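PDB 2P7O: glyoxalase family protein, which catalyses the hydration of the antibiotic fosfomycin, using a bound manganese(II) ion, and so confers resistance on Listeria monocytogenes. Local coordinates for residues A[16-21]-A[111-116]; A[77-82]-A[105-110]. All blocks are in the same frame, centred on the assembly; numbering follows the deposited sequence.

Contact 1. Residues A[16-21]-A[111-116]; sequences NKTTAF and DFDNHL
The helical segment 16-21 lies against the connection 111-116 between strands 106-110 and 116-120, with the CA atoms of Thr18 and Phe112, like those of Phe21 and Asp111, 6.8 Å apart. Phe21 sends its ring off the helix with CG anti to the backbone N (chi1 178°), which carries one ring face over the CB of Asp111. That CB sits 3.6 Å from the centroid of the Phe21 ring and only 14° off the ring normal, a CH-pi contact close to the ideal. Phe112 fits in alongside the helix: its CE1 meets Phe21 CB at 3.8 Å, while the carbonyl O of Lys17 lies at the ring's edge. The CB of Lys17 also rests on Phe112 CD1, but its extended chain then runs away from the loop.

Polar groups gather beside this apolar patch. The Asp111 carboxylate occupies the crowded position between N and carbonyl carbon (chi1 56°), folded back over its own loop. OD2 accepts from Asp113 N, closing an Asx turn, and from His115 N, both donors standing above the carboxylate plane; Asp111 OD1 offers its syn lone pair to His115 ND1 at 2.7 Å. On its far nitrogen, NE2, His115 is bonded to Asn68 of the second subunit. Two waters join Thr18 OG1 to Asp113 OD2, and one of them also accepts from Phe112 N. Asp113 OD1 receives Lys13 N, and Thr18 OG1 is bonded to Asp14 O, so the connection from strand 4-12 into helix 15-26 shares the network. The chemistry implies a turn shaped internally by Asp111 and joined to the helix by ring packing and water, with the His-carboxylate bond probably polarising the imidazole that reaches the dimer partner.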
# COMPACT_ATOMS: atom_id res chain seq x y z
N ASN A 16 -4.56 -16.72 -9.59
CA ASN A 16 -4.08 -16.87 -10.98
C ASN A 16 -4.42 -15.65 -11.80
O ASN A 16 -3.60 -15.22 -12.64
CB ASN A 16 -4.67 -18.13 -11.58
CG ASN A 16 -3.83 -19.38 -11.26
OD1 ASN A 16 -2.87 -19.37 -10.50
ND2 ASN A 16 -4.27 -20.54 -11.77
N LYS A 17 -5.62 -15.09 -11.59
CA LYS A 17 -6.00 -13.85 -12.26
C LYS A 17 -5.08 -12.72 -11.82
O LYS A 17 -4.57 -11.94 -12.63
CB LYS A 17 -7.47 -13.47 -11.91
CG LYS A 17 -8.34 -14.50 -12.65
CD LYS A 17 -9.80 -14.25 -12.30
CE LYS A 17 -10.74 -14.84 -13.35
NZ LYS A 17 -12.14 -14.34 -13.09
N THR A 18 -4.81 -12.64 -10.51
CA THR A 18 -3.96 -11.54 -10.07
C THR A 18 -2.54 -11.68 -10.56
O THR A 18 -1.88 -10.69 -10.81
CB THR A 18 -4.07 -11.42 -8.55
OG1 THR A 18 -5.51 -11.25 -8.35
CG2 THR A 18 -3.27 -10.27 -7.97
N THR A 19 -2.03 -12.90 -10.64
CA THR A 19 -0.68 -13.12 -11.22
C THR A 19 -0.60 -12.52 -12.62
O THR A 19 0.37 -11.88 -13.03
CB THR A 19 -0.44 -14.64 -11.28
OG1 THR A 19 -0.26 -15.05 -9.90
CG2 THR A 19 0.86 -14.93 -12.00
N ALA A 20 -1.67 -12.69 -13.38
CA ALA A 20 -1.64 -12.24 -14.77
C ALA A 20 -1.71 -10.71 -14.78
O ALA A 20 -0.98 -10.12 -15.61
CB ALA A 20 -2.76 -12.88 -15.53
N PHE A 21 -2.54 -10.11 -13.90
CA PHE A 21 -2.59 -8.66 -13.79
C PHE A 21 -1.20 -8.07 -13.52
O PHE A 21 -0.71 -7.17 -14.21
CB PHE A 21 -3.58 -8.37 -12.63
CG PHE A 21 -3.72 -6.89 -12.35
CD1 PHE A 21 -4.49 -6.08 -13.14
CD2 PHE A 21 -3.05 -6.36 -11.27
CE1 PHE A 21 -4.58 -4.72 -12.93
CE2 PHE A 21 -3.12 -5.00 -11.03
CZ PHE A 21 -3.93 -4.21 -11.82
N ASP A 111 -7.53 -3.56 -9.97
CA ASP A 111 -7.19 -4.95 -10.35
C ASP A 111 -8.49 -5.74 -10.47
O ASP A 111 -9.51 -5.15 -10.85
CB ASP A 111 -6.22 -5.63 -9.40
CG ASP A 111 -6.68 -5.65 -7.95
OD1 ASP A 111 -5.93 -6.25 -7.11
OD2 ASP A 111 -7.77 -5.15 -7.67
N PHE A 112 -8.45 -7.02 -10.12
CA PHE A 112 -9.69 -7.81 -10.19
C PHE A 112 -10.34 -7.89 -8.81
O PHE A 112 -11.32 -8.62 -8.67
CB PHE A 112 -9.33 -9.23 -10.66
CG PHE A 112 -8.78 -9.29 -12.08
CD1 PHE A 112 -7.48 -9.67 -12.38
CD2 PHE A 112 -9.60 -8.98 -13.15
CE1 PHE A 112 -7.03 -9.71 -13.69
CE2 PHE A 112 -9.15 -9.01 -14.46
CZ PHE A 112 -7.86 -9.41 -14.75
N ASP A 113 -9.83 -7.14 -7.83
CA ASP A 113 -10.34 -7.28 -6.45
C ASP A 113 -10.55 -5.91 -5.81
O ASP A 113 -10.33 -5.77 -4.58
CB ASP A 113 -9.29 -8.08 -5.64
CG ASP A 113 -9.22 -9.51 -6.18
OD1 ASP A 113 -10.07 -10.35 -5.80
OD2 ASP A 113 -8.35 -9.81 -7.04
N ASN A 114 -10.98 -4.92 -6.61
CA ASN A 114 -11.26 -3.61 -6.03
C ASN A 114 -10.11 -2.93 -5.33
O ASN A 114 -10.34 -2.01 -4.54
CB ASN A 114 -12.49 -3.59 -5.11
CG ASN A 114 -13.79 -3.74 -5.89
OD1 ASN A 114 -14.84 -3.91 -5.26
ND2 ASN A 114 -13.74 -3.74 -7.21
N HIS A 115 -8.87 -3.20 -5.70
CA HIS A 115 -7.73 -2.36 -5.29
C HIS A 115 -7.45 -1.32 -6.39
O HIS A 115 -7.18 -1.67 -7.56
CB HIS A 115 -6.48 -3.27 -5.23
CG HIS A 115 -6.51 -4.36 -4.23
ND1 HIS A 115 -6.56 -5.71 -4.52
CD2 HIS A 115 -6.36 -4.30 -2.87
CE1 HIS A 115 -6.56 -6.41 -3.37
NE2 HIS A 115 -6.42 -5.56 -2.36
N LEU A 116 -7.32 -0.05 -6.03
CA LEU A 116 -6.89 1.02 -6.93
C LEU A 116 -5.36 1.11 -7.04
O LEU A 116 -4.62 1.07 -6.06
CB LEU A 116 -7.46 2.32 -6.39
CG LEU A 116 -7.24 3.53 -7.32
CD1 LEU A 116 -7.91 3.31 -8.68
CD2 LEU A 116 -7.86 4.72 -6.62
O HOH W 1 -6.49 -8.73 -8.37
O HOH W 2 -8.39 -12.22 -7.95

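Contact 2. Residues A[77-82]-A[105-110]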
# COMPACT_ATOMS: atom_id res chain seq x y z
N GLU A 77 7.21 8.96 -21.52
CA GLU A 77 7.10 8.34 -22.85
C GLU A 77 6.53 6.92 -22.84
O GLU A 77 6.38 6.33 -23.93
CB GLU A 77 8.48 8.37 -23.51
CG GLU A 77 9.11 9.76 -23.55
CD GLU A 77 10.10 10.05 -22.43
OE1 GLU A 77 9.93 9.50 -21.32
OE2 GLU A 77 11.03 10.85 -22.65
N GLU A 78 6.16 6.37 -21.66
CA GLU A 78 5.57 5.02 -21.63
C GLU A 78 4.08 5.07 -21.28
O GLU A 78 3.41 4.03 -21.19
CB GLU A 78 6.23 4.25 -20.45
CG GLU A 78 7.76 4.24 -20.53
CD GLU A 78 8.37 3.48 -19.36
OE1 GLU A 78 8.97 2.44 -19.67
OE2 GLU A 78 8.18 3.84 -18.16
N VAL A 79 3.55 6.25 -20.98
CA VAL A 79 2.15 6.31 -20.52
C VAL A 79 1.17 5.70 -21.51
O VAL A 79 0.29 4.96 -21.07
CB VAL A 79 1.72 7.78 -20.28
CG1 VAL A 79 0.21 7.88 -20.01
CG2 VAL A 79 2.51 8.35 -19.10
N ASP A 80 1.21 6.06 -22.79
CA ASP A 80 0.25 5.49 -23.74
C ASP A 80 0.40 3.98 -23.91
O ASP A 80 -0.56 3.20 -24.02
CB ASP A 80 0.38 6.24 -25.11
CG ASP A 80 0.06 7.72 -24.91
OD1 ASP A 80 -1.09 8.06 -24.53
OD2 ASP A 80 0.91 8.65 -25.02
N GLU A 81 1.63 3.48 -23.90
CA GLU A 81 1.89 2.05 -24.00
C GLU A 81 1.31 1.28 -22.81
O GLU A 81 0.69 0.21 -22.97
CB GLU A 81 3.42 1.80 -24.08
CG GLU A 81 3.80 0.53 -24.84
CD GLU A 81 4.04 -0.61 -23.86
OE1 GLU A 81 5.11 -0.49 -23.21
OE2 GLU A 81 3.14 -1.47 -23.73
N TYR A 82 1.52 1.80 -21.61
CA TYR A 82 0.92 1.14 -20.44
C TYR A 82 -0.59 1.23 -20.52
O TYR A 82 -1.31 0.34 -20.08
CB TYR A 82 1.45 1.76 -19.12
CG TYR A 82 2.76 1.15 -18.67
CD1 TYR A 82 3.98 1.79 -18.85
CD2 TYR A 82 2.83 -0.05 -17.96
CE1 TYR A 82 5.18 1.27 -18.43
CE2 TYR A 82 4.01 -0.59 -17.55
CZ TYR A 82 5.19 0.06 -17.76
OH TYR A 82 6.40 -0.50 -17.34
N ARG A 105 1.17 13.05 -16.37
CA ARG A 105 0.08 12.09 -16.55
C ARG A 105 0.19 10.93 -15.58
O ARG A 105 1.26 10.48 -15.19
CB ARG A 105 0.22 11.54 -18.00
CG ARG A 105 0.25 12.70 -19.02
CD ARG A 105 0.54 12.10 -20.40
NE ARG A 105 -0.65 11.34 -20.86
CZ ARG A 105 -0.69 10.62 -21.96
NH1 ARG A 105 0.44 10.46 -22.67
NH2 ARG A 105 -1.83 10.00 -22.29
N SER A 106 -0.99 10.53 -15.12
CA SER A 106 -1.22 9.31 -14.37
C SER A 106 -2.33 8.50 -15.05
O SER A 106 -3.30 9.04 -15.63
CB SER A 106 -1.58 9.67 -12.91
OG SER A 106 -0.41 10.08 -12.23
N ILE A 107 -2.16 7.19 -14.86
CA ILE A 107 -3.19 6.22 -15.15
C ILE A 107 -3.69 5.54 -13.87
O ILE A 107 -2.95 4.97 -13.07
CB ILE A 107 -2.63 5.12 -16.06
CG1 ILE A 107 -1.69 5.65 -17.15
CG2 ILE A 107 -3.75 4.28 -16.61
CD1 ILE A 107 -0.91 4.50 -17.82
N TYR A 108 -5.00 5.63 -13.67
CA TYR A 108 -5.62 5.04 -12.49
C TYR A 108 -6.52 3.91 -12.95
O TYR A 108 -7.32 4.13 -13.88
CB TYR A 108 -6.50 6.12 -11.85
CG TYR A 108 -5.76 7.13 -11.01
CD1 TYR A 108 -5.38 8.35 -11.55
CD2 TYR A 108 -5.48 6.88 -9.68
CE1 TYR A 108 -4.71 9.29 -10.79
CE2 TYR A 108 -4.83 7.85 -8.91
CZ TYR A 108 -4.46 9.06 -9.47
OH TYR A 108 -3.80 10.01 -8.69
N PHE A 109 -6.36 2.75 -12.33
CA PHE A 109 -7.05 1.55 -12.79
C PHE A 109 -7.14 0.55 -11.64
O PHE A 109 -6.45 0.64 -10.61
CB PHE A 109 -6.33 0.93 -14.00
CG PHE A 109 -4.88 0.57 -13.71
CD1 PHE A 109 -4.43 -0.73 -13.51
CD2 PHE A 109 -3.95 1.58 -13.66
CE1 PHE A 109 -3.10 -1.02 -13.25
CE2 PHE A 109 -2.60 1.35 -13.43
CZ PHE A 109 -2.18 0.05 -13.26
N TYR A 110 -8.07 -0.39 -11.70
CA TYR A 110 -8.26 -1.32 -10.58
C TYR A 110 -7.72 -2.69 -10.96
O TYR A 110 -7.50 -2.88 -12.16
CB TYR A 110 -9.78 -1.55 -10.31
CG TYR A 110 -10.43 -0.25 -9.90
CD1 TYR A 110 -10.80 0.65 -10.91
CD2 TYR A 110 -10.58 0.10 -8.56
CE1 TYR A 110 -11.38 1.86 -10.56
CE2 TYR A 110 -11.16 1.34 -8.23
CZ TYR A 110 -11.52 2.19 -9.23
OH TYR A 110 -12.11 3.40 -8.92
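Arg105, just before strand 106-110, can be followed outward from its CB, which leans toward the first turn of helix 79-89 and meets Val79 CG2 at 4.1 Å. CG lies anti to the carbonyl carbon, and the chain bends at chi3 (71°), turning the guanidinium back over Val79. NE has Val79 CG1 nearby and forms a salt bridge with Glu96 outside the two segments. Arg105 CZ receives that same methyl, Val79 CG1, at 3.5 Å, over the centre of one guanidinium face. At the tip the group grips Asp80 end-on: Arg105 NH1 donates to Asp80 OD2 at 3.0 Å with an N-H...O angle of 164°, and Arg105 NH2 to Asp80 OD1 at 3.1 Å. Both oxygens lie close to the guanidinium plane, yet the nitrogens stand above the carboxylate plane, because the two flat groups are turned 49° apart; the bridge is bidentate but not coplanar.

Two residues along, Ile107 points the same way and extends the apolar part. Its CD1 meets Tyr82 CB at 3.8 Å and the carbonyl O of Val79, and its CG1 faces Val79 CG1. The helix thus packs on the sheet through Val79, wedged between Arg105 and Ile107, while Tyr82 reaches Leu119 on the neighbouring strand. From the strand's other side, Ser106 bonds to Glu118, a manganese ligand. With carboxylates of Glu96 at NE and Asp80 at the tip, the single positive charge is shared between two acidic partners, which probably holds the guanidinium flat on Val79 and favours its protonated form, so that an ion pair, with Asp80 on the exposed side, closes over the apolar helix-sheet packing.

From the N terminus, strand 4-12 leads into helix 15-26, where contact 1 has its first half; that contact closes only after the chain has built the first sheet and most of the second. Contact 2 opens and closes inside this long loop, so it is nested in contact 1 without crossing it. Their centres are 17 Å apart, but segments 105-110 and 111-116 are consecutive, and Phe21 CZ touches Phe109 CE1 at 3.6 Å. Helix 79-89 is thereby tied to the start of strand 106-110, and helix 15-26 to the turn after its end, placing both helices against the second sheet of this glyoxalase-family fold.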